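Local atomic coordinates of Tae4 (Agrobacterium tumefaciens, PDB entry 6IJF), a protein that is a type VI secretion amidase effector, probably cleaving peptide bonds in the peptidoglycan of rival bacteria through a papain-like cysteine hydrolase fold. Residues Ile50-Ser53 / Ile54-Lys58; Thr89-Arg93 / Thr94-Gly98. All coordinates share one frame; numbering follows the deposited sequence.

Interaction 1 (Ile50-Ser53 / Ile54-Lys58)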
loop_
_atom_site.group_PDB
_atom_site.type_symbol
_atom_site.label_atom_id
_atom_site.label_comp_id
_atom_site.label_asym_id
_atom_site.label_seq_id
_atom_site.Cartn_x
_atom_site.Cartn_y
_atom_site.Cartn_z
ATOM N N ILE C 50 -1.038 22.178 14.598
ATOM C CA ILE C 50 0.272 22.682 15.131
ATOM C C ILE C 50 1.262 22.876 13.974
ATOM O O ILE C 50 1.903 23.947 13.861
ATOM C CB ILE C 50 0.838 21.711 16.183
ATOM C CG1 ILE C 50 -0.111 21.550 17.367
ATOM C CG2 ILE C 50 2.220 22.143 16.634
ATOM C CD1 ILE C 50 0.196 20.347 18.236
ATOM N N ARG C 51 1.376 21.877 13.106
ATOM C CA ARG C 51 2.379 21.901 12.010
ATOM C C ARG C 51 2.015 23.026 11.039
ATOM O O ARG C 51 2.912 23.799 10.633
ATOM C CB ARG C 51 2.476 20.515 11.357
ATOM C CG ARG C 51 3.005 19.460 12.308
ATOM C CD ARG C 51 2.951 18.048 11.743
ATOM N NE ARG C 51 3.470 17.074 12.684
ATOM C CZ ARG C 51 4.759 16.766 12.815
ATOM N NH1 ARG C 51 5.662 17.385 12.072
ATOM N NH2 ARG C 51 5.126 15.818 13.655
ATOM N N VAL C 52 0.731 23.174 10.687
ATOM C CA VAL C 52 0.320 24.270 9.760
ATOM C C VAL C 52 0.481 25.640 10.450
ATOM O O VAL C 52 0.995 26.584 9.775
ATOM C CB VAL C 52 -1.086 24.051 9.176
ATOM C CG1 VAL C 52 -1.551 25.295 8.414
ATOM C CG2 VAL C 52 -1.121 22.824 8.263
ATOM N N SER C 53 0.118 25.766 11.724
ATOM C CA SER C 53 0.336 27.021 12.520
ATOM C C SER C 53 1.806 27.447 12.442
ATOM O O SER C 53 2.084 28.605 12.085
ATOM C CB SER C 53 -0.071 26.853 13.962
ATOM O OG SER C 53 -1.434 26.563 14.101
ATOM N N ILE C 54 2.733 26.518 12.661
ATOM C CA ILE C 54 4.202 26.809 12.690
ATOM C C ILE C 54 4.659 27.304 11.317
ATOM O O ILE C 54 5.419 28.302 11.263
ATOM C CB ILE C 54 4.976 25.579 13.168
ATOM C CG1 ILE C 54 4.748 25.392 14.662
ATOM C CG2 ILE C 54 6.449 25.691 12.822
ATOM C CD1 ILE C 54 5.103 24.037 15.184
ATOM N N ALA C 55 4.192 26.667 10.242
ATOM C CA ALA C 55 4.521 27.092 8.870
ATOM C C ALA C 55 4.162 28.583 8.688
ATOM O O ALA C 55 5.000 29.352 8.130
ATOM C CB ALA C 55 3.835 26.210 7.862
ATOM N N PHE C 56 2.975 28.988 9.135
ATOM C CA PHE C 56 2.489 30.397 9.002
ATOM C C PHE C 56 3.345 31.330 9.880
ATOM O O PHE C 56 3.914 32.307 9.345
ATOM C CB PHE C 56 0.991 30.498 9.306
ATOM C CG PHE C 56 0.127 30.219 8.094
ATOM C CD1 PHE C 56 -0.085 31.196 7.149
ATOM C CD2 PHE C 56 -0.379 28.955 7.847
ATOM C CE1 PHE C 56 -0.851 30.952 6.010
ATOM C CE2 PHE C 56 -1.137 28.699 6.713
ATOM C CZ PHE C 56 -1.390 29.710 5.808
ATOM N N VAL C 57 3.468 31.013 11.160
ATOM C CA VAL C 57 4.270 31.822 12.123
ATOM C C VAL C 57 5.670 32.048 11.562
ATOM O O VAL C 57 6.086 33.194 11.497
ATOM C CB VAL C 57 4.338 31.139 13.489
ATOM C CG1 VAL C 57 5.402 31.776 14.366
ATOM C CG2 VAL C 57 2.988 31.162 14.159
ATOM N N LYS C 58 6.360 30.998 11.120
ATOM C CA LYS C 58 7.773 31.135 10.654
ATOM C C LYS C 58 7.812 31.921 9.347
ATOM O O LYS C 58 8.901 32.440 8.999
ATOM C CB LYS C 58 8.428 29.766 10.492
ATOM C CG LYS C 58 8.766 29.120 11.818
ATOM C CD LYS C 58 9.622 27.907 11.619
ATOM C CE LYS C 58 9.863 27.194 12.924
ATOM N NZ LYS C 58 10.825 26.093 12.727
#
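The carbonyl oxygen of Ser53 accepts the amide of Val57 at 2.9 Å between Ser53 O and Val57 N, an almost straight bond (178° at the hydrogen). Three residues back, Ile54 N reaches Ile50 O at 3.0 Å, whereas Ala55 to Arg51 and Phe56 to Val52 are somewhat longer. Beside these i to i+4 bonds the side chains pair at the same spacing. Ile50 and Ile54 run alongside each other, Ile50 CG2 meeting Ile54 CD1 at 3.7 Å. All this belongs to helix 48-58, whose first residue, Cys48, fits the cysteine of a putative Cys-His-Asp triad, as in papain-like enzymes where the nucleophile starts the central helix; Val52 lies near that group without touching it. Val52 CG1, set anti to the backbone N (chi1 171°), comes in the plane of the Phe56 ring and meets its edge at CE2, 3.8 Å away. Val52 O also lies at that edge, 3.4 Å from Phe56 CD2. Two buried polar side chains turn elsewhere: Ser53 OG bonds to Ala49 O and Glu81 N, and the Arg51 guanidinium group is held by Thr47 OG1, Leu24 O and Pro14 O.

Interaction 2 (Thr89-Arg93 / Thr94-Gly98). With SO4 (sulfate ion), chain F.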
loop_
_atom_site.group_PDB
_atom_site.type_symbol
_atom_site.label_atom_id
_atom_site.label_comp_id
_atom_site.label_asym_id
_atom_site.label_seq_id
_atom_site.Cartn_x
_atom_site.Cartn_y
_atom_site.Cartn_z
ATOM N N THR C 89 -11.487 27.130 10.228
ATOM C CA THR C 89 -12.371 28.310 10.457
ATOM C C THR C 89 -11.565 29.613 10.341
ATOM O O THR C 89 -11.951 30.503 9.577
ATOM C CB THR C 89 -13.070 28.159 11.814
ATOM O OG1 THR C 89 -13.814 26.938 11.726
ATOM C CG2 THR C 89 -13.954 29.345 12.146
ATOM N N LEU C 90 -10.439 29.711 11.042
ATOM C CA LEU C 90 -9.596 30.923 11.024
ATOM C C LEU C 90 -9.093 31.191 9.615
ATOM O O LEU C 90 -9.085 32.365 9.181
ATOM C CB LEU C 90 -8.429 30.700 11.991
ATOM C CG LEU C 90 -7.432 31.844 12.102
ATOM C CD1 LEU C 90 -7.066 32.027 13.570
ATOM C CD2 LEU C 90 -6.180 31.579 11.277
ATOM N N MET C 91 -8.646 30.147 8.915
ATOM C CA MET C 91 -8.047 30.303 7.569
ATOM C C MET C 91 -9.099 30.868 6.618
ATOM O O MET C 91 -8.683 31.552 5.640
ATOM C CB MET C 91 -7.539 28.961 7.021
ATOM C CG MET C 91 -6.168 28.525 7.605
ATOM S SD MET C 91 -4.907 29.742 7.222
ATOM C CE MET C 91 -3.903 29.691 8.712
ATOM N N LYS C 92 -10.380 30.565 6.879
ATOM C CA LYS C 92 -11.542 30.949 6.023
ATOM C C LYS C 92 -11.790 32.455 6.109
ATOM O O LYS C 92 -12.412 32.989 5.189
ATOM C CB LYS C 92 -12.819 30.225 6.476
ATOM C CG LYS C 92 -13.649 29.586 5.394
ATOM C CD LYS C 92 -14.748 28.689 5.962
ATOM C CE LYS C 92 -15.917 28.516 5.013
ATOM N NZ LYS C 92 -16.967 27.642 5.587
ATOM N N ARG C 93 -11.327 33.118 7.176
ATOM C CA ARG C 93 -11.554 34.573 7.373
ATOM C C ARG C 93 -10.891 35.342 6.243
ATOM O O ARG C 93 -9.831 34.912 5.764
ATOM C CB ARG C 93 -11.072 35.036 8.743
ATOM C CG ARG C 93 -11.890 34.380 9.850
ATOM C CD ARG C 93 -11.112 34.388 11.147
ATOM N NE ARG C 93 -10.672 35.732 11.481
ATOM C CZ ARG C 93 -9.727 36.037 12.378
ATOM N NH1 ARG C 93 -9.373 37.300 12.545
ATOM N NH2 ARG C 93 -9.120 35.085 13.071
ATOM N N THR C 94 -11.512 36.451 5.849
ATOM C CA THR C 94 -11.057 37.327 4.742
ATOM C C THR C 94 -9.653 37.859 5.101
ATOM O O THR C 94 -8.862 38.138 4.175
ATOM C CB THR C 94 -12.098 38.422 4.442
ATOM O OG1 THR C 94 -12.595 38.979 5.661
ATOM C CG2 THR C 94 -13.286 37.897 3.672
ATOM N N SER C 95 -9.325 38.016 6.389
ATOM C CA SER C 95 -7.983 38.528 6.778
ATOM C C SER C 95 -6.928 37.427 6.658
ATOM O O SER C 95 -5.736 37.769 6.751
ATOM C CB SER C 95 -7.957 39.153 8.159
ATOM O OG SER C 95 -8.416 38.228 9.117
ATOM N N TYR C 96 -7.298 36.140 6.596
ATOM C CA TYR C 96 -6.320 35.055 6.336
ATOM C C TYR C 96 -6.412 34.672 4.855
ATOM O O TYR C 96 -5.932 35.463 4.024
ATOM C CB TYR C 96 -6.492 33.923 7.355
ATOM C CG TYR C 96 -5.870 34.240 8.688
ATOM C CD1 TYR C 96 -4.506 34.083 8.886
ATOM C CD2 TYR C 96 -6.631 34.733 9.732
ATOM C CE1 TYR C 96 -3.922 34.379 10.108
ATOM C CE2 TYR C 96 -6.054 35.060 10.952
ATOM C CZ TYR C 96 -4.698 34.868 11.145
ATOM O OH TYR C 96 -4.113 35.154 12.340
ATOM N N LEU C 97 -6.999 33.513 4.523
ATOM C CA LEU C 97 -6.982 32.982 3.137
ATOM C C LEU C 97 -8.308 33.247 2.416
ATOM O O LEU C 97 -8.316 33.123 1.165
ATOM C CB LEU C 97 -6.670 31.490 3.208
ATOM C CG LEU C 97 -5.225 31.042 3.008
ATOM C CD1 LEU C 97 -4.237 31.973 3.668
ATOM C CD2 LEU C 97 -5.039 29.597 3.467
ATOM N N GLY C 98 -9.365 33.564 3.162
ATOM C CA GLY C 98 -10.706 33.784 2.589
ATOM C C GLY C 98 -11.410 32.475 2.250
ATOM O O GLY C 98 -11.021 31.423 2.820
HETATM S S SO4 F . -12.104 38.839 9.674
HETATM O O1 SO4 F . -12.691 40.139 9.856
HETATM O O2 SO4 F . -11.657 38.705 8.311
HETATM O O3 SO4 F . -10.979 38.689 10.574
HETATM O O4 SO4 F . -13.099 37.826 9.928
#
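Leu90 lays its CD2 methyl over the centre of the Tyr96 ring, 3.4 Å from Leu90 CD2 to the ring centroid and only 8° off the normal, a CH-pi contact at the end of helix 84-92. There the chain leaves the helix through a type I beta turn from Arg93 to Tyr96. Tyr96 can lie back over the helix because its CG is anti to the carbonyl carbon (chi1 -79°); its hydroxyl is fixed beyond by Asn62 O and Val64 N. Arg93 runs alongside the ring with the planes 75° apart, so that Tyr96 CE2 stands over one face of the guanidinium group while Arg93 NH2, 3.7 Å from CE2, lies at the ring's edge. The bend at chi3 turns the NE/NH1 edge of the guanidinium group to a sulfate, probably from the crystallisation liquor: NE and NH1 both donate to its O3, as does Ser95 OG, and Ser95 N donates to O2. Arg93 NH2 bonds instead to Val64 O. On the inner side Met91 and Leu97 lie side by side, Met91 SD 3.8 Å from Leu97 CD2, next to Trp159 of strand 155-160. Met91 O receives Leu97 N at 2.8 Å and a weaker bond from Gly98 N. Arg93 O is gripped twice, by Tyr96 N at 2.9 Å and Gly98 N at 3.0 Å, the two donors approaching from opposite faces of its carbonyl plane.

Interaction 1 runs along most of helix 48-58, buried, its centre about 7 Å from the centre of the chain, while the centre of interaction 2 lies about 14 Å from that point, where helix 84-92 gives way to a loop partly open to solvent. The two helices meet directly: Phe56 CE2 of interaction 1 packs on Met91 CE of interaction 2 at 3.6 Å, and Phe56 CZ comes near Leu97 CD1 of the loop that follows. The core contact relies on regular helical bonds and apolar packing. At the helix end, turn bonds replace that pattern; Leu90, Met91 and Tyr96 are buried, and Arg93 and Ser95 hold an anion on the outer side.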